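Local coordinates for protein 6-phosphofructokinase isozyme 2 (Escherichia coli, PDB 3N1C) that phosphorylates fructose 6-phosphate to fructose 1,6-bisphosphate with ATP and magnesium, the first committed step of glycolysis, working as a homodimer, at residues A[11-16]-A[89-94]; A[85-90]-A[109-114]. One frame throughout, in Å; residues are numbered along the deposited sequence.

From the N terminus, the chain reaches strand 12-19, pairs it antiparallel with strand 34-38, and then runs through helices and strands of the main parallel sheet before strand 91-97 returns beside strand 12-19. Contact 1 closes that long loop inside the small mixed sheet. Contact 2 closes a shorter one: it ties the connection after strand 80-85, an edge strand of the parallel sheet, to the segment leading from strand 103-107 into helix 115-125. The two loops cross along the chain, their segments share residues 89-90, and neither loop encloses the other. R90 belongs to both contacts and reaches the phosphate of the bound sugar, while one water bridges P11, R90 and A111.

Contact 1. Residues A[11-16]-A[89-94]; sequences PSLDSA and TRQNLH. With F6P (6-O-phosphono-beta-D-fructofuranose), chain E.
The carbonyl oxygen of N92 is gripped twice by S15, by its backbone N at 2.9 Å and by its hydroxyl OG at 2.7 Å. The hydroxyl reaches it because chi1 of 60° sets OG between the backbone N and the carbonyl carbon of S15, and the donor comes in tilted from the carbonyl plane. This pair of hydrogen bonds lies in the parallel pairing of strands 12-19 and 91-97, the centre of the small mixed sheet that forms the lid of ribokinase-family sugar kinases. L13 N to R90 O and H94 N to S15 O continue the ladder, whereas the bond from N92 N to L13 O is weak.

One face of the pair, bearing D14 and N92, receives fructose 6-phosphate. D14 spreads its carboxylate under two sugar hydroxyls: OD1 accepts from O4, and OD2 lies 2.4 Å from O3, too short to be taken literally. N92 ND2 gives O4 a straight bond of 2.8 Å (166°), and its OD1 is held by the backbone N of M108. With chi1 at 169°, S12 OG points away from its own backbone N and donates to D14 OD1 at 2.7 Å, which probably helps to orient the carboxylate.

On the opposite face, L13 and Q91 run side by side, and Q91 and L93 pack against the same residues of the second subunit. Back on the sugar side, R90 extends past P11 to the phosphate, where NH1 and NH2 converge on O2P; NH2 also bonds A10 O, and NH1 bonds M108 O. N92 ND2 lies 3.5 Å above the guanidinium plane of R90, offset toward its rim. Rotation of the guanidinium is limited further by NE, which bonds P11 O at 3.0 Å: the oxygen lies in the guanidinium plane, but the nitrogen sits above the plane of the carbonyl.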
loop_
_atom_site.group_PDB
_atom_site.type_symbol
_atom_site.label_atom_id
_atom_site.label_comp_id
_atom_site.label_asym_id
_atom_site.label_seq_id
_atom_site.Cartn_x
_atom_site.Cartn_y
_atom_site.Cartn_z
ATOM N N PRO A 11 -12.159 -12.821 -25.385
ATOM C CA PRO A 11 -11.467 -11.620 -25.861
ATOM C C PRO A 11 -11.752 -10.449 -24.933
ATOM O O PRO A 11 -12.609 -10.553 -24.064
ATOM C CB PRO A 11 -12.113 -11.356 -27.229
ATOM C CG PRO A 11 -12.847 -12.608 -27.578
ATOM C CD PRO A 11 -13.262 -13.209 -26.274
ATOM N N SER A 12 -11.038 -9.347 -25.118
ATOM C CA SER A 12 -11.269 -8.158 -24.320
ATOM C C SER A 12 -11.045 -6.925 -25.168
ATOM O O SER A 12 -10.117 -6.880 -25.978
ATOM C CB SER A 12 -10.322 -8.123 -23.117
ATOM O OG SER A 12 -10.357 -6.860 -22.478
ATOM N N LEU A 13 -11.912 -5.934 -24.993
ATOM C CA LEU A 13 -11.629 -4.590 -25.465
ATOM C C LEU A 13 -10.900 -3.885 -24.326
ATOM O O LEU A 13 -11.509 -3.533 -23.317
ATOM C CB LEU A 13 -12.926 -3.852 -25.798
ATOM C CG LEU A 13 -12.785 -2.376 -26.186
ATOM C CD1 LEU A 13 -12.070 -2.232 -27.527
ATOM C CD2 LEU A 13 -14.154 -1.704 -26.238
ATOM N N ASP A 14 -9.593 -3.704 -24.478
ATOM C CA ASP A 14 -8.773 -3.123 -23.421
ATOM C C ASP A 14 -8.849 -1.595 -23.425
ATOM O O ASP A 14 -8.432 -0.953 -24.385
ATOM C CB ASP A 14 -7.301 -3.537 -23.601
ATOM C CG ASP A 14 -7.031 -4.972 -23.202
ATOM O OD1 ASP A 14 -7.947 -5.666 -22.712
ATOM O OD2 ASP A 14 -5.878 -5.411 -23.389
ATOM N N SER A 15 -9.365 -1.012 -22.349
ATOM C CA SER A 15 -9.353 0.440 -22.203
ATOM C C SER A 15 -8.187 0.843 -21.301
ATOM O O SER A 15 -7.860 0.138 -20.344
ATOM C CB SER A 15 -10.683 0.942 -21.635
ATOM O OG SER A 15 -10.928 0.373 -20.361
ATOM N N ALA A 16 -7.548 1.962 -21.627
ATOM C CA ALA A 16 -6.426 2.472 -20.842
ATOM C C ALA A 16 -6.625 3.951 -20.522
ATOM O O ALA A 16 -7.069 4.723 -21.374
ATOM C CB ALA A 16 -5.120 2.263 -21.587
ATOM N N THR A 89 -18.761 -8.108 -25.564
ATOM C CA THR A 89 -17.341 -8.286 -25.264
ATOM C C THR A 89 -16.934 -7.491 -24.026
ATOM O O THR A 89 -17.256 -6.314 -23.907
ATOM C CB THR A 89 -16.471 -7.833 -26.457
ATOM O OG1 THR A 89 -16.723 -8.690 -27.574
ATOM C CG2 THR A 89 -14.998 -7.892 -26.105
ATOM N N ARG A 90 -16.230 -8.140 -23.106
ATOM C CA ARG A 90 -15.791 -7.474 -21.882
ATOM C C ARG A 90 -14.847 -6.309 -22.175
ATOM O O ARG A 90 -14.148 -6.282 -23.199
ATOM C CB ARG A 90 -15.095 -8.465 -20.952
ATOM C CG ARG A 90 -13.740 -8.919 -21.472
ATOM C CD ARG A 90 -13.007 -9.789 -20.478
ATOM N NE ARG A 90 -11.963 -10.577 -21.129
ATOM C CZ ARG A 90 -10.968 -11.186 -20.486
ATOM N NH1 ARG A 90 -10.871 -11.091 -19.167
ATOM N NH2 ARG A 90 -10.061 -11.888 -21.164
ATOM N N GLN A 91 -14.821 -5.354 -21.252
ATOM C CA GLN A 91 -13.941 -4.201 -21.350
ATOM C C GLN A 91 -13.108 -4.101 -20.081
ATOM O O GLN A 91 -13.624 -3.787 -19.004
ATOM C CB GLN A 91 -14.751 -2.915 -21.576
ATOM C CG GLN A 91 -13.918 -1.633 -21.605
ATOM C CD GLN A 91 -14.706 -0.421 -22.087
ATOM O OE1 GLN A 91 -15.529 -0.519 -23.001
ATOM N NE2 GLN A 91 -14.442 0.734 -21.483
ATOM N N ASN A 92 -11.818 -4.391 -20.208
ATOM C CA ASN A 92 -10.909 -4.321 -19.073
ATOM C C ASN A 92 -10.314 -2.925 -18.932
ATOM O O ASN A 92 -10.264 -2.165 -19.897
ATOM C CB ASN A 92 -9.820 -5.386 -19.202
ATOM C CG ASN A 92 -10.377 -6.796 -19.072
ATOM O OD1 ASN A 92 -11.486 -6.984 -18.573
ATOM N ND2 ASN A 92 -9.604 -7.794 -19.506
ATOM N N LEU A 93 -9.880 -2.577 -17.727
ATOM C CA LEU A 93 -9.368 -1.237 -17.488
ATOM C C LEU A 93 -7.914 -1.252 -17.050
ATOM O O LEU A 93 -7.555 -1.916 -16.079
ATOM C CB LEU A 93 -10.221 -0.502 -16.450
ATOM C CG LEU A 93 -9.773 0.938 -16.179
ATOM C CD1 LEU A 93 -9.830 1.775 -17.449
ATOM C CD2 LEU A 93 -10.607 1.570 -15.081
ATOM N N HIS A 94 -7.085 -0.516 -17.780
ATOM C CA HIS A 94 -5.683 -0.341 -17.430
ATOM C C HIS A 94 -5.483 1.081 -16.940
ATOM O O HIS A 94 -5.786 2.031 -17.660
ATOM C CB HIS A 94 -4.799 -0.589 -18.658
ATOM C CG HIS A 94 -3.359 -0.232 -18.446
ATOM N ND1 HIS A 94 -2.389 -1.179 -18.209
ATOM C CD2 HIS A 94 -2.736 0.968 -18.423
ATOM C CE1 HIS A 94 -1.220 -0.576 -18.055
ATOM N NE2 HIS A 94 -1.404 0.724 -18.177
HETATM O O1 F6P E . -2.357 -10.930 -21.391
HETATM C C1 F6P E . -2.822 -9.630 -21.583
HETATM C C2 F6P E . -4.291 -9.698 -22.107
HETATM O O2 F6P E . -4.906 -10.942 -22.515
HETATM C C3 F6P E . -5.144 -8.422 -22.126
HETATM O O3 F6P E . -5.164 -7.681 -23.309
HETATM C C4 F6P E . -6.297 -8.513 -21.196
HETATM O O4 F6P E . -7.232 -7.499 -20.946
HETATM C C5 F6P E . -5.938 -9.606 -20.219
HETATM O O5 F6P E . -4.640 -10.099 -20.703
HETATM C C6 F6P E . -6.993 -10.725 -20.174
HETATM O O6 F6P E . -6.602 -11.646 -19.187
HETATM P P F6P E . -7.323 -13.127 -19.030
HETATM O O1P F6P E . -7.188 -14.002 -20.425
HETATM O O2P F6P E . -8.922 -12.965 -18.684
HETATM O O3P F6P E . -6.648 -13.864 -17.969
HETATM O O HOH W 1 -15.273 -11.124 -23.797
#

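Contact 2. Residues A[85-90]-A[109-114]; sequences AKDWTR and PGAALN. With F6P (6-O-phosphono-beta-D-fructofuranose), chain E.
D87 reaches across to the backbone of A112, whose N donates to carboxylate atom OD2 at 3.0 Å in a nearly straight bond (159°). The lone pair used is the anti one, on the side away from OD1. With chi1 at -157°, CG of D87 lies anti to the backbone N, and the carboxylate is carried over A111, where OD2 also rests 3.7 Å from the methyl CB. That methyl fills the middle of the contact, pressed against the carbonyl of W88, with its CB 3.2 Å from W88 O.

Farther along, the aliphatic part of R90 lies alongside the extended backbone at P109 and G110. Its CB and CD each pass 3.5 Å from P109 O, with CD 3.7 Å from G110 CA, and the guanidinium goes on to O2P of the sugar phosphate.

Two waters fill in the backbone pairing that these irregular, oppositely running segments lack. One accepts from D87 N and donates to A112 O, beside the D87 carboxylate bond; the other accepts from both R90 N and A111 N and donates to P11 O, linking this pair of loops to the start of strand 12-19. Outside this layer, E117 of helix 115-125 takes hydrogen bonds from K86 N and from N114 N, the N-cap residue of that helix, and thereby clasps the far ends of both segments. W88 turns away to pack on A64 and T65 of helix 63-75 and on A64 of the second subunit.

The contact thus joins two loops through backbone groups held by one carboxylate and two waters. The N-H of A112 probably stabilises the negative charge of D87, which lies at an exposed position where solvent can share in this.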
loop_
_atom_site.group_PDB
_atom_site.type_symbol
_atom_site.label_atom_id
_atom_site.label_comp_id
_atom_site.label_asym_id
_atom_site.label_seq_id
_atom_site.Cartn_x
_atom_site.Cartn_y
_atom_site.Cartn_z
ATOM N N ALA A 85 -21.430 -12.905 -31.203
ATOM C CA ALA A 85 -21.936 -13.355 -29.912
ATOM C C ALA A 85 -22.955 -12.369 -29.350
ATOM O O ALA A 85 -22.886 -11.168 -29.620
ATOM C CB ALA A 85 -20.791 -13.552 -28.930
ATOM N N LYS A 86 -23.958 -12.914 -28.653
ATOM C CA LYS A 86 -25.013 -12.139 -27.979
ATOM C C LYS A 86 -24.586 -11.294 -26.766
ATOM O O LYS A 86 -24.979 -10.133 -26.644
ATOM C CB LYS A 86 -26.170 -13.060 -27.580
ATOM C CG LYS A 86 -27.060 -13.476 -28.740
ATOM C CD LYS A 86 -28.183 -14.387 -28.273
ATOM C CE LYS A 86 -29.188 -13.631 -27.418
ATOM N NZ LYS A 86 -28.625 -13.273 -26.087
ATOM N N ASP A 87 -23.776 -11.876 -25.881
ATOM C CA ASP A 87 -23.240 -11.162 -24.727
ATOM C C ASP A 87 -22.083 -10.241 -25.151
ATOM O O ASP A 87 -21.196 -10.643 -25.909
ATOM C CB ASP A 87 -22.797 -12.157 -23.652
ATOM C CG ASP A 87 -22.752 -11.540 -22.262
ATOM O OD1 ASP A 87 -23.546 -10.610 -21.995
ATOM O OD2 ASP A 87 -21.926 -11.990 -21.433
ATOM N N TRP A 88 -22.105 -9.002 -24.669
ATOM C CA TRP A 88 -21.140 -7.987 -25.090
ATOM C C TRP A 88 -19.707 -8.288 -24.645
ATOM O O TRP A 88 -19.467 -8.662 -23.499
ATOM C CB TRP A 88 -21.557 -6.612 -24.572
ATOM C CG TRP A 88 -22.579 -5.918 -25.421
ATOM C CD1 TRP A 88 -23.659 -6.484 -26.043
ATOM C CD2 TRP A 88 -22.630 -4.520 -25.727
ATOM N NE1 TRP A 88 -24.371 -5.525 -26.723
ATOM C CE2 TRP A 88 -23.759 -4.309 -26.545
ATOM C CE3 TRP A 88 -21.826 -3.424 -25.393
ATOM C CZ2 TRP A 88 -24.106 -3.051 -27.031
ATOM C CZ3 TRP A 88 -22.172 -2.173 -25.874
ATOM C CH2 TRP A 88 -23.300 -1.998 -26.687
ATOM N N THR A 89 -18.761 -8.108 -25.564
ATOM C CA THR A 89 -17.341 -8.286 -25.264
ATOM C C THR A 89 -16.934 -7.491 -24.026
ATOM O O THR A 89 -17.256 -6.314 -23.907
ATOM C CB THR A 89 -16.471 -7.833 -26.457
ATOM O OG1 THR A 89 -16.723 -8.690 -27.574
ATOM C CG2 THR A 89 -14.998 -7.892 -26.105
ATOM N N ARG A 90 -16.230 -8.140 -23.106
ATOM C CA ARG A 90 -15.791 -7.474 -21.882
ATOM C C ARG A 90 -14.847 -6.309 -22.175
ATOM O O ARG A 90 -14.148 -6.282 -23.199
ATOM C CB ARG A 90 -15.095 -8.465 -20.952
ATOM C CG ARG A 90 -13.740 -8.919 -21.472
ATOM C CD ARG A 90 -13.007 -9.789 -20.478
ATOM N NE ARG A 90 -11.963 -10.577 -21.129
ATOM C CZ ARG A 90 -10.968 -11.186 -20.486
ATOM N NH1 ARG A 90 -10.871 -11.091 -19.167
ATOM N NH2 ARG A 90 -10.061 -11.888 -21.164
ATOM N N PRO A 109 -14.514 -10.693 -16.053
ATOM C CA PRO A 109 -14.740 -12.012 -16.648
ATOM C C PRO A 109 -15.045 -11.894 -18.138
ATOM O O PRO A 109 -15.657 -10.914 -18.554
ATOM C CB PRO A 109 -15.993 -12.521 -15.914
ATOM C CG PRO A 109 -16.196 -11.601 -14.751
ATOM C CD PRO A 109 -15.613 -10.296 -15.152
ATOM N N GLY A 110 -14.638 -12.880 -18.932
ATOM C CA GLY A 110 -14.991 -12.898 -20.342
ATOM C C GLY A 110 -16.496 -12.982 -20.537
ATOM O O GLY A 110 -17.205 -13.546 -19.706
ATOM N N ALA A 111 -16.988 -12.413 -21.632
ATOM C CA ALA A 111 -18.406 -12.524 -21.974
ATOM C C ALA A 111 -18.792 -13.988 -22.156
ATOM O O ALA A 111 -17.984 -14.795 -22.608
ATOM C CB ALA A 111 -18.707 -11.744 -23.240
ATOM N N ALA A 112 -20.028 -14.328 -21.801
ATOM C CA ALA A 112 -20.498 -15.703 -21.924
ATOM C C ALA A 112 -20.675 -16.103 -23.383
ATOM O O ALA A 112 -20.837 -15.248 -24.255
ATOM C CB ALA A 112 -21.809 -15.892 -21.160
ATOM N N LEU A 113 -20.638 -17.406 -23.638
ATOM C CA LEU A 113 -20.948 -17.950 -24.956
ATOM C C LEU A 113 -22.099 -18.941 -24.831
ATOM O O LEU A 113 -22.158 -19.701 -23.866
ATOM C CB LEU A 113 -19.732 -18.673 -25.532
ATOM C CG LEU A 113 -18.426 -17.892 -25.639
ATOM C CD1 LEU A 113 -17.303 -18.814 -26.099
ATOM C CD2 LEU A 113 -18.583 -16.708 -26.581
ATOM N N ASN A 114 -23.011 -18.939 -25.800
ATOM C CA ASN A 114 -24.078 -19.938 -25.824
ATOM C C ASN A 114 -23.684 -21.172 -26.639
ATOM O O ASN A 114 -22.558 -21.262 -27.127
ATOM C CB ASN A 114 -25.407 -19.338 -26.310
ATOM C CG ASN A 114 -25.439 -19.096 -27.806
ATOM O OD1 ASN A 114 -26.433 -18.609 -28.344
ATOM N ND2 ASN A 114 -24.358 -19.437 -28.485
HETATM O O1 F6P E . -2.357 -10.930 -21.391
HETATM C C1 F6P E . -2.822 -9.630 -21.583
HETATM C C2 F6P E . -4.291 -9.698 -22.107
HETATM O O2 F6P E . -4.906 -10.942 -22.515
HETATM C C3 F6P E . -5.144 -8.422 -22.126
HETATM O O3 F6P E . -5.164 -7.681 -23.309
HETATM C C4 F6P E . -6.297 -8.513 -21.196
HETATM O O4 F6P E . -7.232 -7.499 -20.946
HETATM C C5 F6P E . -5.938 -9.606 -20.219
HETATM O O5 F6P E . -4.640 -10.099 -20.703
HETATM C C6 F6P E . -6.993 -10.725 -20.174
HETATM O O6 F6P E . -6.602 -11.646 -19.187
HETATM P P F6P E . -7.323 -13.127 -19.030
HETATM O O1P F6P E . -7.188 -14.002 -20.425
HETATM O O2P F6P E . -8.922 -12.965 -18.684
HETATM O O3P F6P E . -6.648 -13.864 -17.969
HETATM O O HOH W 2 -23.011 -14.763 -25.925
HETATM O O HOH W 1 -15.273 -11.124 -23.797
#